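Local coordinates for La-related protein 7 homolog (Schizosaccharomyces pombe, PDB 6U7V) that specifically binds telomerase RNA and promotes its assembly with the catalytic subunit into the telomerase holoenzyme, at residues D16-L21 against K73-A78; R47-I52 against A78-N83; E89-S94 against K104-P109; E55-D60 against I69-T74. All blocks are in the same frame, centred on the assembly; numbering follows the deposited sequence. Where two conformers were deposited one is given.

Interaction 1 (D16-L21 against K73-A78); sequences DFTKNL and KTPLHA
Leu21 and Pro75 lie side by side and point the same way where the loop leading into strand 22-26 of this xRRM, the RNA-recognition fold of the LARP7 family, passes the first turn of helix 75-87. The apolar share of the contact falls largely to one methyl: Leu21 CD2 rests 3.6 Å from Pro75 CD and also presses on the carbonyl carbon of Thr74. Leu21 CG stands anti to its own carbonyl carbon (chi1 -69°), and from there the branch reaches the rim of the proline ring.

Asn20 O collects the remaining contacts: a CA-H...O contact from Pro75 CA at 3.5 Å, with 145° at the hydrogen, and the methyl of Ala78 equally near. A water then donates to Asn20 O and to Pro75 O, 2.8 Å from each, and thereby ties the loop to the helix start.

Capping orders the helix side. Thr74 is the N-cap; its OG1 accepts a weak bond from His77 N and is hydrogen-bonded to His77 ND1 at 2.7 Å.

On the loop side, Phe17 stacks on Trp125 of helix 118-128, which joins the N-terminal segment to the C-terminal helix. Lys19 curls back over that phenylalanine: its NZ donates to Phe17 O at 3.1 Å while sitting 3.9 Å above the ring plane, offset toward the rim.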
loop_
_atom_site.group_PDB
_atom_site.type_symbol
_atom_site.label_atom_id
_atom_site.label_comp_id
_atom_site.label_asym_id
_atom_site.label_seq_id
_atom_site.Cartn_x
_atom_site.Cartn_y
_atom_site.Cartn_z
ATOM N N ASP A 16 22.542 -6.660 -0.149
ATOM C CA ASP A 16 21.739 -7.541 0.746
ATOM C C ASP A 16 20.473 -6.861 1.279
ATOM O O ASP A 16 20.560 -5.761 1.827
ATOM C CB ASP A 16 22.562 -8.015 1.942
ATOM C CG ASP A 16 21.969 -9.253 2.583
ATOM O OD1 ASP A 16 21.354 -10.055 1.842
ATOM O OD2 ASP A 16 22.110 -9.401 3.815
ATOM N N PHE A 17 19.350 -7.576 1.242
ATOM C CA PHE A 17 18.059 -7.106 1.795
ATOM C C PHE A 17 17.146 -8.286 2.132
ATOM O O PHE A 17 17.382 -9.426 1.660
ATOM C CB PHE A 17 17.398 -6.178 0.783
ATOM C CG PHE A 17 17.133 -6.794 -0.557
ATOM C CD1 PHE A 17 15.950 -7.463 -0.817
ATOM C CD2 PHE A 17 18.030 -6.618 -1.592
ATOM C CE1 PHE A 17 15.711 -8.021 -2.065
ATOM C CE2 PHE A 17 17.771 -7.131 -2.851
ATOM C CZ PHE A 17 16.592 -7.809 -3.101
ATOM N N THR A 18 16.128 -8.055 2.963
ATOM C CA THR A 18 15.056 -9.018 3.257
ATOM C C THR A 18 14.112 -9.012 2.054
ATOM O O THR A 18 13.568 -7.966 1.709
ATOM C CB THR A 18 14.337 -8.720 4.579
ATOM O OG1 THR A 18 15.320 -8.768 5.634
ATOM C CG2 THR A 18 13.240 -9.700 4.928
ATOM N N LYS A 19 13.909 -10.163 1.447
ATOM C CA LYS A 19 13.045 -10.273 0.258
ATOM C C LYS A 19 11.574 -10.145 0.684
ATOM O O LYS A 19 11.177 -10.533 1.790
ATOM C CB LYS A 19 13.237 -11.631 -0.413
ATOM C CG LYS A 19 14.686 -12.038 -0.632
ATOM C CD LYS A 19 15.434 -11.183 -1.598
ATOM C CE LYS A 19 16.850 -11.688 -1.871
ATOM N NZ LYS A 19 17.853 -11.077 -0.957
ATOM N N ASN A 20 10.799 -9.650 -0.282
ATOM C CA ASN A 20 9.310 -9.719 -0.259
ATOM C C ASN A 20 8.705 -8.800 0.808
ATOM O O ASN A 20 7.619 -9.112 1.325
ATOM C CB ASN A 20 8.828 -11.170 -0.085
ATOM C CG ASN A 20 9.330 -12.029 -1.224
ATOM O OD1 ASN A 20 9.368 -11.590 -2.360
ATOM N ND2 ASN A 20 9.792 -13.220 -0.845
ATOM N N LEU A 21 9.327 -7.645 1.102
ATOM C CA LEU A 21 8.779 -6.646 2.051
ATOM C C LEU A 21 7.959 -5.558 1.367
ATOM O O LEU A 21 7.328 -4.831 2.083
ATOM C CB LEU A 21 9.965 -5.955 2.735
ATOM C CG LEU A 21 10.793 -6.800 3.705
ATOM C CD1 LEU A 21 11.911 -5.939 4.286
ATOM C CD2 LEU A 21 9.952 -7.373 4.808
ATOM N N LYS A 73 7.007 -4.429 7.785
ATOM C CA LYS A 73 7.953 -4.918 8.816
ATOM C C LYS A 73 8.434 -6.294 8.405
ATOM O O LYS A 73 9.653 -6.603 8.614
ATOM C CB LYS A 73 7.265 -4.920 10.166
ATOM C CG LYS A 73 8.218 -5.300 11.281
ATOM C CD LYS A 73 7.649 -4.979 12.618
ATOM C CE LYS A 73 8.639 -5.222 13.747
ATOM N NZ LYS A 73 8.056 -4.897 15.070
ATOM N N THR A 74 7.552 -7.157 7.904
ATOM C CA THR A 74 7.841 -8.568 7.608
ATOM C C THR A 74 7.196 -8.946 6.297
ATOM O O THR A 74 6.180 -8.355 5.870
ATOM C CB THR A 74 7.440 -9.565 8.712
ATOM O OG1 THR A 74 6.004 -9.692 8.646
ATOM C CG2 THR A 74 7.871 -9.190 10.101
ATOM N N PRO A 75 7.648 -10.025 5.655
ATOM C CA PRO A 75 6.999 -10.535 4.454
ATOM C C PRO A 75 5.535 -10.928 4.711
ATOM O O PRO A 75 4.701 -10.722 3.803
ATOM C CB PRO A 75 7.836 -11.749 4.086
ATOM C CG PRO A 75 9.225 -11.334 4.583
ATOM C CD PRO A 75 8.989 -10.667 5.895
ATOM N N LEU A 76 5.196 -11.447 5.872
ATOM C CA LEU A 76 3.801 -11.881 6.123
ATOM C C LEU A 76 2.916 -10.620 6.129
ATOM O O LEU A 76 1.747 -10.671 5.678
ATOM C CB LEU A 76 3.722 -12.528 7.505
ATOM C CG LEU A 76 2.335 -12.939 7.973
ATOM C CD1 LEU A 76 1.665 -13.836 6.947
ATOM C CD2 LEU A 76 2.427 -13.590 9.346
ATOM N N HIS A 77 3.427 -9.491 6.592
ATOM C CA HIS A 77 2.612 -8.255 6.539
ATOM C C HIS A 77 2.366 -7.871 5.077
ATOM O O HIS A 77 1.242 -7.461 4.695
ATOM C CB HIS A 77 3.295 -7.117 7.251
ATOM C CG HIS A 77 3.267 -7.210 8.718
ATOM N ND1 HIS A 77 4.399 -7.637 9.401
ATOM C CD2 HIS A 77 2.365 -6.846 9.636
ATOM C CE1 HIS A 77 4.119 -7.624 10.685
ATOM N NE2 HIS A 77 2.911 -7.123 10.858
ATOM N N ALA A 78 3.361 -7.905 4.219
ATOM C CA ALA A 78 3.243 -7.593 2.797
ATOM C C ALA A 78 2.212 -8.511 2.137
ATOM O O ALA A 78 1.376 -8.036 1.357
ATOM C CB ALA A 78 4.557 -7.596 2.065
HETATM O O HOH W 1 5.573 -10.960 1.105
#

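Interaction 2 (R47-I52 against A78-N83); sequences RQTQNI and AETCIN
Thr80 meets three residues of the 47-52 segment, and its methyl has the closest of these contacts: Thr80 CG2 lies 3.7 Å from Thr49 CG2, the two side chains crossing at about a right angle. Gln48 slides past in the opposite direction, with its CG 3.9 Å from Thr80 O. Beyond a bend at chi2 (67°), the glutamine amide reaches Asn83, where Gln48 NE2 comes 3.8 Å from Asn83 CB and the two amide planes stand 52° apart. From the other end of the segment, Ile52 CD1 approaches Thr80 OG1 to 4.0 Å.

These van der Waals contacts join the two helices of the RRM fold near the end of the first: the last residue of helix 34-48 and the loop that leaves it meet the middle of helix 75-87.

The next shell is consistent with these rotations. Thr80 OG1 is bonded to Leu76 O, one turn back in its own helix, an arrangement that goes with the methyl facing Thr49. The hydroxyl of Thr49 is engaged in an ST turn, its OG1 accepting from Asn51 N at 2.9 Å with an N-H...O angle of 161°. Further out, Phe45 packs on both Thr80 and Ile52, and Gln48 OE1 takes a weak hydrogen bond from Gln88 NE2.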
loop_
_atom_site.group_PDB
_atom_site.type_symbol
_atom_site.label_atom_id
_atom_site.label_comp_id
_atom_site.label_asym_id
_atom_site.label_seq_id
_atom_site.Cartn_x
_atom_site.Cartn_y
_atom_site.Cartn_z
ATOM N N ARG A 47 -9.430 -5.715 8.347
ATOM C CA ARG A 47 -10.582 -6.512 7.823
ATOM C C ARG A 47 -10.072 -7.782 7.171
ATOM O O ARG A 47 -10.892 -8.720 7.001
ATOM C CB ARG A 47 -11.393 -5.705 6.827
ATOM C CG ARG A 47 -12.506 -4.892 7.433
ATOM C CD ARG A 47 -12.341 -3.430 7.462
ATOM N NE ARG A 47 -13.264 -2.815 8.390
ATOM C CZ ARG A 47 -12.910 -2.013 9.323
ATOM N NH1 ARG A 47 -11.642 -1.647 9.457
ATOM N NH2 ARG A 47 -13.797 -1.518 10.135
ATOM N N GLN A 48 -8.788 -7.933 6.931
ATOM C CA GLN A 48 -8.165 -9.159 6.399
ATOM C C GLN A 48 -7.698 -10.041 7.552
ATOM O O GLN A 48 -7.791 -11.301 7.416
ATOM C CB GLN A 48 -6.979 -8.803 5.499
ATOM C CG GLN A 48 -6.562 -9.974 4.613
ATOM C CD GLN A 48 -7.648 -10.261 3.606
ATOM O OE1 GLN A 48 -8.525 -9.414 3.313
ATOM N NE2 GLN A 48 -7.579 -11.413 3.016
ATOM N N THR A 49 -7.216 -9.480 8.648
ATOM C CA THR A 49 -6.757 -10.318 9.796
ATOM C C THR A 49 -6.772 -9.532 11.098
ATOM O O THR A 49 -6.472 -8.345 11.113
ATOM C CB THR A 49 -5.363 -10.903 9.552
ATOM O OG1 THR A 49 -5.006 -11.767 10.640
ATOM C CG2 THR A 49 -4.262 -9.878 9.503
ATOM N N GLN A 50 -6.969 -10.263 12.196
ATOM C CA GLN A 50 -6.791 -9.743 13.570
ATOM C C GLN A 50 -5.581 -10.430 14.203
ATOM O O GLN A 50 -5.238 -10.046 15.334
ATOM C CB GLN A 50 -8.100 -9.952 14.338
ATOM C CG GLN A 50 -9.212 -9.028 13.860
ATOM C CD GLN A 50 -8.868 -7.593 14.182
ATOM O OE1 GLN A 50 -8.568 -7.252 15.327
ATOM N NE2 GLN A 50 -8.879 -6.740 13.166
ATOM N N ASN A 51 -4.924 -11.329 13.479
ATOM C CA ASN A 51 -3.848 -12.189 14.046
ATOM C C ASN A 51 -2.573 -11.366 14.234
ATOM O O ASN A 51 -1.807 -11.656 15.184
ATOM C CB ASN A 51 -3.509 -13.369 13.138
ATOM C CG ASN A 51 -4.668 -14.324 12.943
ATOM O OD1 ASN A 51 -4.693 -15.078 11.973
ATOM N ND2 ASN A 51 -5.627 -14.295 13.857
ATOM N N ILE A 52 -2.317 -10.428 13.323
ATOM C CA ILE A 52 -1.095 -9.567 13.378
ATOM C C ILE A 52 -1.503 -8.120 13.119
ATOM O O ILE A 52 -2.497 -7.862 12.454
ATOM C CB ILE A 52 0.004 -10.006 12.393
ATOM C CG1 ILE A 52 -0.503 -10.031 10.953
ATOM C CG2 ILE A 52 0.632 -11.331 12.812
ATOM C CD1 ILE A 52 0.590 -10.218 9.921
ATOM N N ALA A 78 3.361 -7.905 4.219
ATOM C CA ALA A 78 3.243 -7.593 2.797
ATOM C C ALA A 78 2.212 -8.511 2.137
ATOM O O ALA A 78 1.376 -8.036 1.357
ATOM C CB ALA A 78 4.557 -7.596 2.065
ATOM N N GLU A 79 2.323 -9.811 2.419
ATOM C CA GLU A 79 1.378 -10.791 1.818
ATOM C C GLU A 79 -0.043 -10.447 2.286
ATOM O O GLU A 79 -0.943 -10.569 1.455
ATOM C CB GLU A 79 1.793 -12.173 2.294
ATOM C CG GLU A 79 0.966 -13.314 1.683
ATOM C CD GLU A 79 1.330 -14.722 2.155
ATOM O OE1 GLU A 79 2.132 -14.844 3.082
ATOM O OE2 GLU A 79 0.788 -15.680 1.578
ATOM N N THR A 80 -0.204 -10.110 3.537
ATOM C CA THR A 80 -1.517 -9.783 4.117
ATOM C C THR A 80 -2.092 -8.595 3.360
ATOM O O THR A 80 -3.281 -8.582 2.974
ATOM C CB THR A 80 -1.449 -9.567 5.615
ATOM O OG1 THR A 80 -0.957 -10.744 6.256
ATOM C CG2 THR A 80 -2.799 -9.175 6.183
ATOM N N CYS A 81 -1.287 -7.577 3.113
ATOM C CA CYS A 81 -1.735 -6.375 2.367
ATOM C C CYS A 81 -2.213 -6.784 0.964
ATOM O O CYS A 81 -3.281 -6.329 0.492
ATOM C CB CYS A 81 -0.565 -5.398 2.289
ATOM S SG CYS A 81 -0.943 -3.946 1.292
ATOM N N ILE A 82 -1.418 -7.580 0.242
ATOM C CA ILE A 82 -1.768 -8.022 -1.132
ATOM C C ILE A 82 -3.109 -8.771 -1.099
ATOM O O ILE A 82 -3.949 -8.440 -1.957
ATOM C CB ILE A 82 -0.679 -8.914 -1.748
ATOM C CG1 ILE A 82 0.670 -8.201 -1.733
ATOM C CG2 ILE A 82 -1.106 -9.319 -3.156
ATOM C CD1 ILE A 82 0.622 -6.928 -2.499
ATOM N N ASN A 83 -3.271 -9.656 -0.119
ATOM C CA ASN A 83 -4.534 -10.451 -0.034
ATOM C C ASN A 83 -5.688 -9.507 0.281
ATOM O O ASN A 83 -6.778 -9.666 -0.328
ATOM C CB ASN A 83 -4.416 -11.554 1.005
ATOM C CG ASN A 83 -3.482 -12.687 0.616
ATOM O OD1 ASN A 83 -3.158 -12.805 -0.561
ATOM N ND2 ASN A 83 -3.007 -13.361 1.648
#

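Interaction 3 (E89-S94 against K104-P109)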
loop_
_atom_site.group_PDB
_atom_site.type_symbol
_atom_site.label_atom_id
_atom_site.label_comp_id
_atom_site.label_asym_id
_atom_site.label_seq_id
_atom_site.Cartn_x
_atom_site.Cartn_y
_atom_site.Cartn_z
ATOM N N GLU A 89 -12.806 -4.695 -2.556
ATOM C CA GLU A 89 -12.959 -3.551 -3.475
ATOM C C GLU A 89 -12.860 -2.272 -2.684
ATOM O O GLU A 89 -13.630 -2.075 -1.690
ATOM C CB GLU A 89 -14.352 -3.511 -4.094
ATOM C CG GLU A 89 -14.544 -4.547 -5.171
ATOM C CD GLU A 89 -15.905 -4.584 -5.828
ATOM O OE1 GLU A 89 -16.846 -3.965 -5.303
ATOM O OE2 GLU A 89 -16.011 -5.364 -6.815
ATOM N N ARG A 90 -11.839 -1.483 -2.925
ATOM C CA ARG A 90 -11.666 -0.199 -2.198
ATOM C C ARG A 90 -11.377 0.891 -3.240
ATOM O O ARG A 90 -10.627 0.603 -4.185
ATOM C CB ARG A 90 -10.549 -0.287 -1.145
ATOM C CG ARG A 90 -10.658 -1.348 -0.048
ATOM C CD ARG A 90 -11.553 -0.843 1.074
ATOM N NE ARG A 90 -11.849 -1.887 2.052
ATOM C CZ ARG A 90 -12.816 -1.850 2.975
ATOM N NH1 ARG A 90 -13.527 -0.761 3.127
ATOM N NH2 ARG A 90 -13.046 -2.907 3.720
ATOM N N LYS A 91 -11.899 2.097 -3.047
ATOM C CA LYS A 91 -11.593 3.258 -3.867
ATOM C C LYS A 91 -11.510 4.431 -2.949
ATOM O O LYS A 91 -12.436 4.657 -2.178
ATOM C CB LYS A 91 -12.753 3.508 -4.864
ATOM C CG LYS A 91 -13.067 2.388 -5.857
ATOM C CD LYS A 91 -14.094 2.833 -6.918
ATOM C CE LYS A 91 -14.189 1.881 -8.089
ATOM N NZ LYS A 91 -14.876 2.560 -9.209
ATOM N N GLN A 92 -10.409 5.158 -3.030
ATOM C CA GLN A 92 -10.230 6.297 -2.170
ATOM C C GLN A 92 -10.965 7.465 -2.810
ATOM O O GLN A 92 -10.485 7.876 -3.919
ATOM C CB GLN A 92 -8.707 6.445 -1.999
ATOM C CG GLN A 92 -8.451 7.323 -0.842
ATOM C CD GLN A 92 -7.029 7.700 -0.633
ATOM O OE1 GLN A 92 -6.206 7.707 -1.535
ATOM N NE2 GLN A 92 -6.792 8.143 0.567
ATOM N N ASN A 93 -12.016 7.957 -2.203
ATOM C CA ASN A 93 -13.020 8.921 -2.708
ATOM C C ASN A 93 -12.430 10.330 -2.713
ATOM O O ASN A 93 -12.732 11.120 -3.648
ATOM C CB ASN A 93 -14.356 8.797 -1.994
ATOM C CG ASN A 93 -14.978 7.431 -2.206
ATOM O OD1 ASN A 93 -15.110 6.600 -1.254
ATOM N ND2 ASN A 93 -15.270 7.176 -3.483
ATOM N N SER A 94 -11.579 10.642 -1.754
ATOM C CA SER A 94 -11.139 12.028 -1.488
ATOM C C SER A 94 -9.762 11.896 -0.902
ATOM O O SER A 94 -9.324 10.803 -0.576
ATOM C CB SER A 94 -12.045 12.747 -0.596
ATOM O OG SER A 94 -11.998 12.237 0.721
ATOM N N LYS A 104 -21.146 3.643 -6.285
ATOM C CA LYS A 104 -21.808 3.507 -7.620
ATOM C C LYS A 104 -21.627 4.789 -8.448
ATOM O O LYS A 104 -21.878 5.897 -7.945
ATOM C CB LYS A 104 -23.290 3.154 -7.454
ATOM C CG LYS A 104 -24.157 4.217 -6.792
ATOM C CD LYS A 104 -23.693 4.706 -5.424
ATOM C CE LYS A 104 -23.591 3.623 -4.362
ATOM N NZ LYS A 104 -22.700 4.035 -3.257
ATOM N N GLY A 105 -21.182 4.625 -9.695
ATOM C CA GLY A 105 -21.026 5.714 -10.681
ATOM C C GLY A 105 -19.739 6.508 -10.492
ATOM O O GLY A 105 -19.526 7.492 -11.246
ATOM N N SER A 106 -18.890 6.116 -9.529
ATOM C CA SER A 106 -17.610 6.808 -9.244
ATOM C C SER A 106 -16.616 6.578 -10.378
ATOM O O SER A 106 -16.377 5.417 -10.769
ATOM C CB SER A 106 -17.034 6.313 -7.958
ATOM O OG SER A 106 -15.736 6.871 -7.768
ATOM N N SER A 107 -15.960 7.642 -10.845
ATOM C CA SER A 107 -14.871 7.522 -11.846
ATOM C C SER A 107 -13.539 7.079 -11.216
ATOM O O SER A 107 -12.562 6.861 -11.940
ATOM C CB SER A 107 -14.733 8.795 -12.633
ATOM O OG SER A 107 -14.275 9.871 -11.844
ATOM N N ARG A 108 -13.457 7.004 -9.893
ATOM C CA ARG A 108 -12.212 6.583 -9.206
ATOM C C ARG A 108 -11.904 5.140 -9.601
ATOM O O ARG A 108 -12.801 4.318 -9.626
ATOM C CB ARG A 108 -12.396 6.796 -7.699
ATOM C CG ARG A 108 -12.631 8.254 -7.306
ATOM C CD ARG A 108 -11.436 9.201 -7.385
ATOM N NE ARG A 108 -10.392 8.566 -6.574
ATOM C CZ ARG A 108 -9.129 8.366 -6.930
ATOM N NH1 ARG A 108 -8.617 9.005 -7.963
ATOM N NH2 ARG A 108 -8.336 7.654 -6.130
ATOM N N PRO A 109 -10.642 4.732 -9.881
ATOM C CA PRO A 109 -10.287 3.321 -10.076
ATOM C C PRO A 109 -10.162 2.550 -8.749
ATOM O O PRO A 109 -10.098 3.257 -7.697
ATOM C CB PRO A 109 -8.894 3.362 -10.728
ATOM C CG PRO A 109 -8.642 4.814 -11.009
ATOM C CD PRO A 109 -9.474 5.615 -10.038
HETATM O O HOH W 2 -8.940 4.679 -5.529
#
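Lys91 stretches across the carbonyls of Arg108 and Pro109. Its CB is 3.9 Å from Pro109 O, and CG, anti to the lysine's own carbonyl carbon (chi1 -61°), moves closer to the same oxygen at 3.6 Å. Farther along the extended chain the partner changes: CD lies 3.3 Å from Arg108 O, CE passes it as well, and NZ donates to Arg108 O at 2.8 Å, nearly along the C=O axis. Phe110 adds a cation-pi contact to the lysine. An alanine in place of Lys91 would probably leave Arg108 O without this donor and open a gap beside the two carbonyls.

Arg108 answers in the reverse direction. Bent at chi2 and chi3, it brings NE to Gln92 O at 2.7 Å with an N-H...O angle of 158°, while its NH2 adds a weak bond to that oxygen. A water also bridges the segments, accepting from Gln92 N and donating to Pro109 O, at 2.9 and 2.8 Å. Ser106 OG accepts from Arg108 N, an ST turn at the base of the arginine. Side chains bonded to backbone carbonyls join the two parts of the irregular connection between helix 75-87 and strand 112-115, the last helix-to-strand loop of the RRM core.

Interaction 4 (E55-D60 against I69-T74)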
loop_
_atom_site.group_PDB
_atom_site.type_symbol
_atom_site.label_atom_id
_atom_site.label_comp_id
_atom_site.label_asym_id
_atom_site.label_seq_id
_atom_site.Cartn_x
_atom_site.Cartn_y
_atom_site.Cartn_z
ATOM N N GLU A 55 1.716 -3.204 10.191
ATOM C CA GLU A 55 3.036 -2.567 10.488
ATOM C C GLU A 55 3.705 -2.173 9.186
ATOM O O GLU A 55 4.655 -2.830 8.753
ATOM C CB GLU A 55 3.864 -3.468 11.419
ATOM C CG GLU A 55 3.151 -3.638 12.763
ATOM C CD GLU A 55 3.867 -4.243 13.962
ATOM O OE1 GLU A 55 3.985 -5.492 14.009
ATOM O OE2 GLU A 55 4.246 -3.482 14.870
ATOM N N PRO A 56 3.237 -1.063 8.554
ATOM C CA PRO A 56 3.837 -0.515 7.362
ATOM C C PRO A 56 4.969 0.394 7.811
ATOM O O PRO A 56 4.758 1.595 8.007
ATOM C CB PRO A 56 2.733 0.312 6.717
ATOM C CG PRO A 56 1.859 0.728 7.867
ATOM C CD PRO A 56 2.054 -0.294 8.978
HETATM N N MSE A 57 6.158 -0.145 7.963
HETATM C CA MSE A 57 7.204 0.553 8.666
HETATM C C MSE A 57 7.573 1.836 7.927
HETATM O O MSE A 57 7.776 2.869 8.578
HETATM C CB MSE A 57 8.412 -0.367 8.731
HETATM C CG MSE A 57 9.560 0.289 9.521
HETATM SE SE MSE A 57 11.161 -0.725 9.535
HETATM C CE MSE A 57 10.487 -2.023 10.399
ATOM N N TYR A 58 7.688 1.778 6.595
ATOM C CA TYR A 58 7.954 2.973 5.842
ATOM C C TYR A 58 6.942 3.116 4.718
ATOM O O TYR A 58 6.620 2.119 4.066
ATOM C CB TYR A 58 9.408 3.063 5.331
ATOM C CG TYR A 58 10.402 3.029 6.464
ATOM C CD1 TYR A 58 10.398 4.019 7.429
ATOM C CD2 TYR A 58 11.267 1.961 6.606
ATOM C CE1 TYR A 58 11.299 4.012 8.489
ATOM C CE2 TYR A 58 12.157 1.935 7.662
ATOM C CZ TYR A 58 12.166 2.946 8.588
ATOM O OH TYR A 58 13.036 3.021 9.647
ATOM N N ILE A 59 6.484 4.322 4.486
ATOM C CA ILE A 59 5.593 4.661 3.359
ATOM C C ILE A 59 6.331 5.641 2.488
ATOM O O ILE A 59 6.540 6.808 2.942
ATOM C CB ILE A 59 4.268 5.205 3.869
ATOM C CG1 ILE A 59 3.593 4.179 4.783
ATOM C CG2 ILE A 59 3.415 5.656 2.672
ATOM C CD1 ILE A 59 2.333 4.636 5.441
ATOM N N ASP A 60 6.696 5.268 1.316
ATOM C CA ASP A 60 7.351 6.124 0.322
ATOM C C ASP A 60 6.263 6.730 -0.561
ATOM O O ASP A 60 5.669 5.988 -1.335
ATOM C CB ASP A 60 8.422 5.376 -0.465
ATOM C CG ASP A 60 9.575 4.780 0.376
ATOM O OD1 ASP A 60 9.781 5.098 1.570
ATOM O OD2 ASP A 60 10.253 3.942 -0.250
ATOM N N ILE A 69 4.986 3.265 -2.349
ATOM C CA ILE A 69 5.688 1.988 -2.042
ATOM C C ILE A 69 5.760 1.825 -0.560
ATOM O O ILE A 69 6.204 2.737 0.160
ATOM C CB ILE A 69 7.096 1.901 -2.658
ATOM C CG1 ILE A 69 6.991 2.047 -4.170
ATOM C CG2 ILE A 69 7.727 0.598 -2.232
ATOM C CD1 ILE A 69 8.328 2.100 -4.895
ATOM N N ILE A 70 5.263 0.702 -0.079
ATOM C CA ILE A 70 5.251 0.382 1.340
ATOM C C ILE A 70 6.336 -0.640 1.669
ATOM O O ILE A 70 6.332 -1.698 1.004
ATOM C CB ILE A 70 3.888 -0.182 1.803
ATOM C CG1 ILE A 70 2.689 0.549 1.176
ATOM C CG2 ILE A 70 3.773 -0.227 3.301
ATOM C CD1 ILE A 70 2.648 2.059 1.405
ATOM N N ARG A 71 7.145 -0.313 2.660
ATOM C CA ARG A 71 8.135 -1.276 3.180
ATOM C C ARG A 71 7.533 -1.816 4.445
ATOM O O ARG A 71 7.454 -1.107 5.481
ATOM C CB ARG A 71 9.464 -0.568 3.387
ATOM C CG ARG A 71 10.646 -1.448 3.807
ATOM C CD ARG A 71 10.599 -1.906 5.239
ATOM N NE ARG A 71 11.938 -2.258 5.748
ATOM C CZ ARG A 71 12.165 -3.135 6.693
ATOM N NH1 ARG A 71 11.270 -3.975 7.170
ATOM N NH2 ARG A 71 13.430 -3.232 7.115
ATOM N N TRP A 72 7.069 -3.057 4.415
ATOM C CA TRP A 72 6.380 -3.685 5.548
ATOM C C TRP A 72 7.411 -4.198 6.559
ATOM O O TRP A 72 8.581 -4.451 6.154
ATOM C CB TRP A 72 5.450 -4.817 5.051
ATOM C CG TRP A 72 4.280 -4.280 4.282
ATOM C CD1 TRP A 72 4.180 -4.103 2.933
ATOM C CD2 TRP A 72 3.075 -3.805 4.864
ATOM N NE1 TRP A 72 2.950 -3.533 2.628
ATOM C CE2 TRP A 72 2.290 -3.335 3.793
ATOM C CE3 TRP A 72 2.617 -3.689 6.160
ATOM C CZ2 TRP A 72 1.012 -2.794 4.033
ATOM C CZ3 TRP A 72 1.365 -3.150 6.383
ATOM C CH2 TRP A 72 0.556 -2.713 5.310
ATOM N N LYS A 73 7.007 -4.429 7.785
ATOM C CA LYS A 73 7.953 -4.918 8.816
ATOM C C LYS A 73 8.434 -6.294 8.405
ATOM O O LYS A 73 9.653 -6.603 8.614
ATOM C CB LYS A 73 7.265 -4.920 10.166
ATOM C CG LYS A 73 8.218 -5.300 11.281
ATOM C CD LYS A 73 7.649 -4.979 12.618
ATOM C CE LYS A 73 8.639 -5.222 13.747
ATOM N NZ LYS A 73 8.056 -4.897 15.070
ATOM N N THR A 74 7.552 -7.157 7.904
ATOM C CA THR A 74 7.841 -8.568 7.608
ATOM C C THR A 74 7.196 -8.946 6.297
ATOM O O THR A 74 6.180 -8.355 5.870
ATOM C CB THR A 74 7.440 -9.565 8.712
ATOM O OG1 THR A 74 6.004 -9.692 8.646
ATOM C CG2 THR A 74 7.871 -9.190 10.101
#
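Asp60 N donates to Ile69 O at 2.8 Å, the shortest bond of this antiparallel pair, and Ile69 N returns one to Asp60 O. Two residues along, Tyr58 and Arg71 repeat the exchange. Beyond them Met57, a selenomethionine, also faces Arg71, so the register slips in a classic beta bulge, and the pairing ends with Lys73 N bonded to Glu55 O at 3.0 Å.

Arg71 lies alongside its two neighbours. Met57 SE sits 3.9 Å above the centre of the guanidinium, whereas the Tyr58 ring is turned 79° from that plane. A bend at chi2 (-74°) helps bring NH1 back to Trp72 O, 2.9 Å away and in the guanidinium plane. With an alanine at Arg71, Trp72 O would probably lose this donor, and the selenomethionine arm would be freer to turn.

Behind the bulge, Pro56 CB makes a CH-pi contact over the Trp72 six-membered ring, 4.0 Å from its centroid, and Ile70 CG2 packs against both residues. Ile59 and Ile70 face helix 34-48, while Asp60, on the reverse face of the sheet, bonds through OD2 to Tyr124 OH of helix 118-128. This is the hairpin of the second and third strands of the RRM sheet, with the C-terminal helix of the xRRM beside it.

Interactions 1, 2 and 4 form one connected region. Interactions 1 and 4 share Lys73 and Thr74, their centres are 9 Å apart, and a probable hydrogen bond of 2.9 Å joins Leu21 O to Trp72 N. Interaction 2 shares Ala78 with interaction 1, and Leu76 CG meets Ile52 CD1 at 3.8 Å. Trp72 links the hairpin to interaction 2 as well, its CZ2 lying 3.5 Å from Cys81 CB. Interaction 3 stands apart: its centre is about 24 Å from that of interaction 4 and 29 Å from that of interaction 1, both across the chain's centre. It reaches interaction 2 through Arg47 CD and Arg90 NH2, 3.8 Å apart.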